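Side-chain contacts in decapping nuclease RAI1 (Scheffersomyces stipitis, PDB 5BTO), which removes NAD caps from the 5' ends of RNAs, acts on other 5' caps and triphosphates, and binds and stimulates the exoribonuclease RAT1: residues Asn271-Leu276 with Lys318-Thr323; Glu312-Ile317 with Ile331-Ala336; Phe32-Asp37 with Glu81-Asp86. All coordinates share one frame; numbering follows the deposited sequence.

How the interactions relate
Interactions 1 and 2 are neighbours, centres 9 Å apart; their segments alternate along the chain. Helix 313-318 and the loop after it contribute to both. Glu273 joins the two: its OE1 lies 3.7 Å from Ile331 CD1 and its OE2 3.9 Å from Ile317 CG2, while Leu276 CG packs 3.8 Å from Ile313 CG2. Interaction 3 lies on the opposite side of the chain's centre, its centre about 32 Å from each of theirs. It is nearest the substrate site, the side chain of Arg34 being about 7 Å from that of Glu235. In interaction 2, Cys333 is about 12 Å from the substrate-binding Gln282, side chain to side chain; interaction 1 is remote from the known sites.

Interaction 1 of 3, residues Asn271-Leu276 with Lys318-Thr323; sequences NFEKKL and KNNALT
Glu273 reaches from helix 266-286 of the PD-(D/E)XK nuclease fold to Asn320, in the loop that follows helix 313-318, and the two side chains approach from opposite directions. The backbones stay well apart: the nearest CA atoms, those of Glu273 and Thr323, are separated by 8.6 Å, so side chains and one water make the connection. Both Glu273 and Asn320 have CG anti to the backbone N; the glutamate chain is extended beyond it, and in Asn320 (chi1 178°) this throws the amide across toward the helix. Asn320 ND2 donates to Glu273 OE2 at 2.9 Å, in a moderately bent bond. The amide nitrogen comes from above the carboxylate, 56° out of its plane, and the two flat groups stand 76° apart, which rules out a coplanar pairing. Across these two segments the bond is to OE2, which also meets a water at 2.6 Å. Such bonding to the carboxylate of Glu273, a buried residue, probably helps to offset the cost of placing a charge there. The amide is steadied at its other end, where OD1 accepts a weak bond from the backbone N of Leu322, and so its two ends are told apart by their partners. The same water lies 2.6 Å from Leu322 O, bridging that carbonyl to Glu273 OE2.

Interaction 2 of 3, residues Glu312-Ile317 with Ile331-Ala336; sequences EIPLLI and INCTTA
No aromatic ring or amide meets across this contact; the puckered ring of Pro314 meets Cys333 through CB and CG. Pro314 CB is 3.8 Å from Cys333 SG and 3.9 Å from Cys333 CB, while the sulfur also rests 3.8 Å from Pro314 CA. The sulfur thus lies along the CA-CB-CG side of the ring. With SG anti to the carbonyl carbon and beside N (chi1 -65°), Cys333 directs its sulfur at helix 313-318. Farther along, Ile317 and Ile331 meet through their methyl branches: CG2 of Ile317 is 3.9 Å from CG2 of Ile331 and 3.7 Å from Ile331 O. Having CG2 anti to the backbone N puts this methyl, in each isoleucine, on the side facing the other, and the two side chains pass at a slant. Ile317 CD1 approaches Cys333 SG less closely, at 4.3 Å, tying the two patches together. No direct hydrogen bond spans the segments; instead a water donates to Pro314 O and accepts from Cys333 N, satisfying a backbone NH in the first turn of helix 333-350. Trp280 of helix 266-286 touches both Pro314 and Cys333, and Phe277 touches Ile331, so a third helix adjoins this apolar seam. Asn332 occupies the N-cap position of helix 333-350: its OD1 accepts from Thr335 N at 3.1 Å, the donor 57° above the amide plane, and more weakly from Thr334 N. The loop from helix 313-318 thus ends in an asparagine N-cap at the start of helix 333-350, in the PD-(D/E)XK nuclease fold.

Interaction 3 of 3, residues Phe32-Asp37 with Glu81-Asp86; sequences FARDID and EKNMSD
Arg34 and Asn83 have the nearest pair of CA atoms between strand 27-34 and the loop before helix 87-101, yet at 10.7 Å those backbones are too far apart to bond, and a long side chain must bridge the gap. Arg34 does so with CG anti to its N and a bend at chi3 (73°) that turns the guanidinium toward the loop. There NH1 and NH2 grip a single atom end-on: Asn83 OD1 accepts from NH1 at 3.0 Å and from NH2 at 3.2 Å. The oxygen lies 2° out of the guanidinium plane, so both N-H groups converge on it along their own plane. Seen from the amide, however, both donors come from one face, and the two planes are 52° apart; the NH1 donor is only tilted from the carbonyl plane, whereas the NH2 donor stands above it. Strand 27-34 lies near one end of the large mixed sheet of this PD-(D/E)XK nuclease, paired with strand 216-225, whose Gln216 touches both Arg34 and Asn83. NE donates to the carbonyl of Tyr214, and NH2 also makes a weak bond to Asn213 O. A methionine in place of Arg34 would probably leave Asn83 OD1 and the Tyr214 carbonyl without their donors and set the asparagine amide free to turn. At the far end of the loop, Asp86 O is hydrogen-bonded to the hydroxyl of the substrate-binding Tyr114, and Asp86 OD1 caps helix 87-101 at Lys88 N.

Interaction 1 of 3, residues Asn271-Leu276 with Lys318-Thr323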
loop_
_atom_site.group_PDB
_atom_site.type_symbol
_atom_site.label_atom_id
_atom_site.label_comp_id
_atom_site.label_asym_id
_atom_site.label_seq_id
_atom_site.Cartn_x
_atom_site.Cartn_y
_atom_site.Cartn_z
ATOM N N ASN A 271 25.561 -6.386 -10.841
ATOM C CA ASN A 271 26.096 -5.504 -9.814
ATOM C C ASN A 271 26.011 -4.069 -10.297
ATOM O O ASN A 271 25.604 -3.172 -9.556
ATOM C CB ASN A 271 27.559 -5.833 -9.483
ATOM C CG ASN A 271 27.724 -7.157 -8.747
ATOM O OD1 ASN A 271 26.785 -7.666 -8.141
ATOM N ND2 ASN A 271 28.938 -7.712 -8.792
ATOM N N PHE A 272 26.393 -3.850 -11.551
ATOM C CA PHE A 272 26.422 -2.497 -12.075
ATOM C C PHE A 272 25.028 -1.888 -12.117
ATOM O O PHE A 272 24.838 -0.705 -11.791
ATOM C CB PHE A 272 27.047 -2.477 -13.471
ATOM C CG PHE A 272 27.130 -1.105 -14.082
ATOM C CD1 PHE A 272 27.573 -0.026 -13.336
ATOM C CD2 PHE A 272 26.766 -0.899 -15.397
ATOM C CE1 PHE A 272 27.642 1.243 -13.898
ATOM C CE2 PHE A 272 26.845 0.371 -15.971
ATOM C CZ PHE A 272 27.284 1.440 -15.215
ATOM N N GLU A 273 24.046 -2.686 -12.527
ATOM C CA GLU A 273 22.701 -2.147 -12.679
ATOM C C GLU A 273 22.153 -1.588 -11.373
ATOM O O GLU A 273 21.499 -0.539 -11.376
ATOM C CB GLU A 273 21.730 -3.173 -13.256
ATOM C CG GLU A 273 20.385 -2.547 -13.594
ATOM C CD GLU A 273 19.346 -3.567 -13.955
ATOM O OE1 GLU A 273 18.830 -4.230 -13.030
ATOM O OE2 GLU A 273 19.048 -3.701 -15.158
ATOM N N LYS A 274 22.412 -2.284 -10.267
ATOM C CA LYS A 274 21.990 -1.806 -8.953
ATOM C C LYS A 274 22.602 -0.441 -8.660
ATOM O O LYS A 274 21.927 0.455 -8.145
ATOM C CB LYS A 274 22.390 -2.792 -7.846
ATOM C CG LYS A 274 21.694 -4.132 -7.919
ATOM C CD LYS A 274 22.181 -5.056 -6.808
ATOM C CE LYS A 274 22.186 -4.344 -5.457
ATOM N NZ LYS A 274 20.862 -3.737 -5.134
ATOM N N LYS A 275 23.882 -0.291 -8.991
ATOM C CA LYS A 275 24.597 0.953 -8.721
ATOM C C LYS A 275 24.094 2.052 -9.641
ATOM O O LYS A 275 23.912 3.198 -9.224
ATOM C CB LYS A 275 26.109 0.771 -8.918
ATOM C CG LYS A 275 26.779 -0.177 -7.922
ATOM C CD LYS A 275 28.272 -0.323 -8.226
ATOM C CE LYS A 275 28.924 -1.391 -7.363
ATOM N NZ LYS A 275 30.374 -1.512 -7.676
ATOM N N LEU A 276 23.891 1.704 -10.905
ATOM C CA LEU A 276 23.461 2.674 -11.902
ATOM C C LEU A 276 22.073 3.213 -11.558
ATOM O O LEU A 276 21.810 4.408 -11.721
ATOM C CB LEU A 276 23.480 2.045 -13.306
ATOM C CG LEU A 276 23.203 2.968 -14.499
ATOM C CD1 LEU A 276 24.282 4.049 -14.618
ATOM C CD2 LEU A 276 23.135 2.159 -15.791
ATOM N N LYS A 318 15.672 -0.409 -18.565
ATOM C CA LYS A 318 14.523 -1.110 -19.127
ATOM C C LYS A 318 14.935 -2.108 -20.203
ATOM O O LYS A 318 14.403 -3.222 -20.263
ATOM C CB LYS A 318 13.504 -0.118 -19.692
ATOM C CG LYS A 318 12.228 -0.768 -20.213
ATOM C CD LYS A 318 11.237 0.288 -20.668
ATOM C CE LYS A 318 9.909 -0.329 -21.085
ATOM N NZ LYS A 318 9.122 -0.835 -19.915
ATOM N N ASN A 319 15.869 -1.696 -21.060
ATOM C CA ASN A 319 16.311 -2.532 -22.171
ATOM C C ASN A 319 17.360 -3.596 -21.839
ATOM O O ASN A 319 17.806 -4.335 -22.732
ATOM C CB ASN A 319 16.818 -1.654 -23.305
ATOM C CG ASN A 319 15.698 -0.958 -24.031
ATOM O OD1 ASN A 319 14.551 -1.393 -23.975
ATOM N ND2 ASN A 319 16.019 0.128 -24.718
ATOM N N ASN A 320 17.752 -3.672 -20.573
ATOM C CA ASN A 320 18.650 -4.733 -20.108
ATOM C C ASN A 320 17.907 -6.045 -19.835
ATOM O O ASN A 320 17.125 -6.133 -18.896
ATOM C CB ASN A 320 19.374 -4.288 -18.833
ATOM C CG ASN A 320 20.281 -5.365 -18.271
ATOM O OD1 ASN A 320 20.638 -6.317 -18.968
ATOM N ND2 ASN A 320 20.664 -5.219 -17.008
ATOM N N ALA A 321 18.168 -7.067 -20.643
ATOM C CA ALA A 321 17.516 -8.371 -20.473
ATOM C C ALA A 321 17.696 -8.971 -19.071
ATOM O O ALA A 321 16.743 -9.500 -18.488
ATOM C CB ALA A 321 18.006 -9.349 -21.528
ATOM N N LEU A 322 18.922 -8.907 -18.553
ATOM C CA LEU A 322 19.240 -9.377 -17.201
ATOM C C LEU A 322 18.466 -8.555 -16.185
ATOM O O LEU A 322 18.178 -7.394 -16.442
ATOM C CB LEU A 322 20.730 -9.230 -16.942
ATOM C CG LEU A 322 21.591 -9.810 -18.057
ATOM C CD1 LEU A 322 23.070 -9.557 -17.790
ATOM C CD2 LEU A 322 21.311 -11.298 -18.187
ATOM N N THR A 323 18.161 -9.133 -15.022
ATOM C CA THR A 323 17.118 -8.555 -14.162
ATOM C C THR A 323 17.410 -8.382 -12.656
ATOM O O THR A 323 18.097 -9.200 -12.041
ATOM C CB THR A 323 15.806 -9.364 -14.318
ATOM O OG1 THR A 323 15.467 -9.467 -15.708
ATOM C CG2 THR A 323 14.667 -8.702 -13.569
HETATM O O HOH W 1 17.089 -5.102 -16.017
#

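Interaction 2 of 3, residues Glu312-Ile317 with Ile331-Ala336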
loop_
_atom_site.group_PDB
_atom_site.type_symbol
_atom_site.label_atom_id
_atom_site.label_comp_id
_atom_site.label_asym_id
_atom_site.label_seq_id
_atom_site.Cartn_x
_atom_site.Cartn_y
_atom_site.Cartn_z
ATOM N N GLU A 312 18.863 9.350 -19.885
ATOM C CA GLU A 312 18.899 8.149 -20.722
ATOM C C GLU A 312 19.020 6.867 -19.892
ATOM O O GLU A 312 18.865 5.768 -20.423
ATOM C CB GLU A 312 20.014 8.219 -21.779
ATOM C CG GLU A 312 21.415 7.901 -21.265
ATOM C CD GLU A 312 22.501 8.159 -22.313
ATOM O OE1 GLU A 312 22.271 7.844 -23.506
ATOM O OE2 GLU A 312 23.581 8.679 -21.947
ATOM N N ILE A 313 19.261 7.003 -18.590
ATOM C CA ILE A 313 19.490 5.816 -17.770
ATOM C C ILE A 313 18.250 4.912 -17.619
ATOM O O ILE A 313 18.363 3.691 -17.702
ATOM C CB ILE A 313 20.095 6.156 -16.382
ATOM C CG1 ILE A 313 21.512 6.732 -16.556
ATOM C CG2 ILE A 313 20.135 4.905 -15.502
ATOM C CD1 ILE A 313 22.134 7.267 -15.268
ATOM N N PRO A 314 17.065 5.505 -17.400
ATOM C CA PRO A 314 15.901 4.617 -17.219
ATOM C C PRO A 314 15.683 3.669 -18.399
ATOM O O PRO A 314 15.332 2.506 -18.183
ATOM C CB PRO A 314 14.734 5.602 -17.066
ATOM C CG PRO A 314 15.377 6.799 -16.420
ATOM C CD PRO A 314 16.732 6.916 -17.115
ATOM N N LEU A 315 15.913 4.141 -19.623
ATOM C CA LEU A 315 15.717 3.293 -20.793
ATOM C C LEU A 315 16.828 2.241 -20.923
ATOM O O LEU A 315 16.573 1.099 -21.324
ATOM C CB LEU A 315 15.606 4.137 -22.065
ATOM C CG LEU A 315 15.328 3.366 -23.352
ATOM C CD1 LEU A 315 14.023 2.574 -23.270
ATOM C CD2 LEU A 315 15.312 4.328 -24.528
ATOM N N LEU A 316 18.058 2.610 -20.575
ATOM C CA LEU A 316 19.132 1.611 -20.524
ATOM C C LEU A 316 18.765 0.458 -19.591
ATOM O O LEU A 316 18.955 -0.715 -19.920
ATOM C CB LEU A 316 20.448 2.228 -20.070
ATOM C CG LEU A 316 21.211 3.066 -21.086
ATOM C CD1 LEU A 316 22.468 3.620 -20.442
ATOM C CD2 LEU A 316 21.558 2.202 -22.305
ATOM N N ILE A 317 18.239 0.795 -18.421
ATOM C CA ILE A 317 17.833 -0.231 -17.462
ATOM C C ILE A 317 16.669 -1.075 -18.001
ATOM O O ILE A 317 16.685 -2.315 -17.928
ATOM C CB ILE A 317 17.490 0.414 -16.106
ATOM C CG1 ILE A 317 18.775 0.916 -15.429
ATOM C CG2 ILE A 317 16.774 -0.570 -15.182
ATOM C CD1 ILE A 317 18.522 1.701 -14.167
ATOM N N ILE A 331 13.978 -3.648 -12.160
ATOM C CA ILE A 331 13.971 -2.228 -11.805
ATOM C C ILE A 331 13.197 -1.446 -12.859
ATOM O O ILE A 331 13.377 -1.651 -14.057
ATOM C CB ILE A 331 15.407 -1.658 -11.682
ATOM C CG1 ILE A 331 16.097 -2.238 -10.440
ATOM C CG2 ILE A 331 15.380 -0.135 -11.609
ATOM C CD1 ILE A 331 17.594 -1.982 -10.358
ATOM N N ASN A 332 12.333 -0.551 -12.393
ATOM C CA ASN A 332 11.539 0.311 -13.255
ATOM C C ASN A 332 11.550 1.684 -12.613
ATOM O O ASN A 332 11.033 1.856 -11.513
ATOM C CB ASN A 332 10.108 -0.228 -13.371
ATOM C CG ASN A 332 9.221 0.616 -14.282
ATOM O OD1 ASN A 332 9.269 1.841 -14.258
ATOM N ND2 ASN A 332 8.402 -0.052 -15.095
ATOM N N CYS A 333 12.157 2.659 -13.286
ATOM C CA CYS A 333 12.335 3.978 -12.683
ATOM C C CYS A 333 11.018 4.713 -12.489
ATOM O O CYS A 333 10.865 5.477 -11.542
ATOM C CB CYS A 333 13.307 4.830 -13.504
ATOM S SG CYS A 333 14.989 4.145 -13.527
ATOM N N THR A 334 10.065 4.483 -13.386
ATOM C CA THR A 334 8.750 5.118 -13.260
ATOM C C THR A 334 8.011 4.624 -12.020
ATOM O O THR A 334 7.405 5.409 -11.281
ATOM C CB THR A 334 7.888 4.863 -14.504
ATOM O OG1 THR A 334 8.550 5.399 -15.653
ATOM C CG2 THR A 334 6.528 5.534 -14.363
ATOM N N THR A 335 8.063 3.318 -11.794
ATOM C CA THR A 335 7.434 2.733 -10.615
ATOM C C THR A 335 8.071 3.290 -9.343
ATOM O O THR A 335 7.376 3.625 -8.368
ATOM C CB THR A 335 7.566 1.193 -10.631
ATOM O OG1 THR A 335 7.019 0.688 -11.850
ATOM C CG2 THR A 335 6.824 0.580 -9.467
ATOM N N ALA A 336 9.398 3.379 -9.345
ATOM C CA ALA A 336 10.131 3.920 -8.209
ATOM C C ALA A 336 9.625 5.327 -7.898
ATOM O O ALA A 336 9.354 5.663 -6.736
ATOM C CB ALA A 336 11.644 3.933 -8.490
HETATM O O HOH W 2 13.352 2.074 -16.098
#

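Interaction 3 of 3, residues Phe32-Asp37 with Glu81-Asp86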
loop_
_atom_site.group_PDB
_atom_site.type_symbol
_atom_site.label_atom_id
_atom_site.label_comp_id
_atom_site.label_asym_id
_atom_site.label_seq_id
_atom_site.Cartn_x
_atom_site.Cartn_y
_atom_site.Cartn_z
ATOM N N PHE A 32 27.144 25.090 0.345
ATOM C CA PHE A 32 28.153 25.187 1.389
ATOM C C PHE A 32 29.177 24.079 1.196
ATOM O O PHE A 32 29.005 23.228 0.324
ATOM C CB PHE A 32 27.534 25.214 2.804
ATOM C CG PHE A 32 26.805 23.947 3.212
ATOM C CD1 PHE A 32 25.493 23.724 2.821
ATOM C CD2 PHE A 32 27.420 23.014 4.037
ATOM C CE1 PHE A 32 24.813 22.573 3.227
ATOM C CE2 PHE A 32 26.748 21.861 4.452
ATOM C CZ PHE A 32 25.444 21.643 4.048
ATOM N N ALA A 33 30.260 24.109 1.961
ATOM C CA ALA A 33 31.298 23.104 1.775
ATOM C C ALA A 33 31.928 22.678 3.090
ATOM O O ALA A 33 31.810 23.362 4.100
ATOM C CB ALA A 33 32.378 23.624 0.799
ATOM N N ARG A 34 32.575 21.520 3.074
ATOM C CA ARG A 34 33.440 21.120 4.171
ATOM C C ARG A 34 34.859 21.117 3.603
ATOM O O ARG A 34 35.095 20.555 2.535
ATOM C CB ARG A 34 33.048 19.733 4.690
ATOM C CG ARG A 34 33.804 19.287 5.939
ATOM C CD ARG A 34 33.233 17.988 6.502
ATOM N NE ARG A 34 33.577 16.835 5.676
ATOM C CZ ARG A 34 32.990 15.644 5.766
ATOM N NH1 ARG A 34 32.018 15.440 6.647
ATOM N NH2 ARG A 34 33.373 14.657 4.969
ATOM N N ASP A 35 35.794 21.773 4.286
ATOM C CA ASP A 35 37.148 21.885 3.747
ATOM C C ASP A 35 38.040 20.719 4.156
ATOM O O ASP A 35 37.588 19.778 4.814
ATOM C CB ASP A 35 37.800 23.242 4.070
ATOM C CG ASP A 35 38.085 23.435 5.552
ATOM O OD1 ASP A 35 38.140 22.440 6.305
ATOM O OD2 ASP A 35 38.274 24.602 5.963
ATOM N N ILE A 36 39.300 20.788 3.742
ATOM C CA ILE A 36 40.263 19.720 3.977
ATOM C C ILE A 36 40.487 19.483 5.466
ATOM O O ILE A 36 40.800 18.367 5.882
ATOM C CB ILE A 36 41.609 20.034 3.300
ATOM C CG1 ILE A 36 42.572 18.856 3.452
ATOM C CG2 ILE A 36 42.218 21.305 3.885
ATOM C CD1 ILE A 36 42.086 17.590 2.803
ATOM N N ASP A 37 40.324 20.535 6.263
ATOM C CA ASP A 37 40.488 20.434 7.708
ATOM C C ASP A 37 39.193 20.019 8.404
ATOM O O ASP A 37 39.157 19.874 9.622
ATOM C CB ASP A 37 41.015 21.752 8.283
ATOM C CG ASP A 37 42.469 22.006 7.921
ATOM O OD1 ASP A 37 43.241 21.027 7.850
ATOM O OD2 ASP A 37 42.838 23.182 7.707
ATOM N N GLU A 81 32.110 8.335 12.225
ATOM C CA GLU A 81 31.248 8.914 13.249
ATOM C C GLU A 81 31.357 10.437 13.270
ATOM O O GLU A 81 30.708 11.112 14.069
ATOM C CB GLU A 81 31.568 8.325 14.623
ATOM C CG GLU A 81 33.047 8.258 14.948
ATOM C CD GLU A 81 33.365 7.133 15.910
ATOM O OE1 GLU A 81 32.468 6.297 16.160
ATOM O OE2 GLU A 81 34.507 7.082 16.414
ATOM N N LYS A 82 32.191 10.966 12.381
ATOM C CA LYS A 82 32.294 12.402 12.181
ATOM C C LYS A 82 31.772 12.742 10.789
ATOM O O LYS A 82 31.995 13.838 10.275
ATOM C CB LYS A 82 33.748 12.856 12.331
ATOM C CG LYS A 82 34.459 12.245 13.530
ATOM C CD LYS A 82 35.770 12.953 13.840
ATOM C CE LYS A 82 36.416 12.378 15.098
ATOM N NZ LYS A 82 37.434 13.296 15.686
ATOM N N ASN A 83 31.066 11.790 10.185
ATOM C CA ASN A 83 30.649 11.927 8.795
ATOM C C ASN A 83 29.177 11.582 8.569
ATOM O O ASN A 83 28.754 11.335 7.438
ATOM C CB ASN A 83 31.547 11.070 7.899
ATOM C CG ASN A 83 31.479 11.478 6.442
ATOM O OD1 ASN A 83 31.241 12.642 6.120
ATOM N ND2 ASN A 83 31.683 10.516 5.550
ATOM N N MET A 84 28.401 11.563 9.649
ATOM C CA MET A 84 26.963 11.351 9.540
ATOM C C MET A 84 26.275 12.630 9.066
ATOM O O MET A 84 26.694 13.735 9.423
ATOM C CB MET A 84 26.376 10.879 10.876
ATOM C CG MET A 84 26.724 9.435 11.213
ATOM S SD MET A 84 26.142 8.890 12.829
ATOM C CE MET A 84 27.050 9.996 13.913
ATOM N N SER A 85 25.232 12.472 8.253
ATOM C CA SER A 85 24.464 13.608 7.752
ATOM C C SER A 85 24.054 14.509 8.901
ATOM O O SER A 85 23.489 14.046 9.896
ATOM C CB SER A 85 23.224 13.139 6.991
ATOM O OG SER A 85 23.520 12.916 5.622
ATOM N N ASP A 86 24.315 15.801 8.741
ATOM C CA ASP A 86 24.218 16.754 9.832
ATOM C C ASP A 86 23.239 17.883 9.514
ATOM O O ASP A 86 23.511 18.737 8.667
ATOM C CB ASP A 86 25.613 17.325 10.096
ATOM C CG ASP A 86 25.639 18.320 11.232
ATOM O OD1 ASP A 86 24.692 18.331 12.044
ATOM O OD2 ASP A 86 26.626 19.082 11.315
#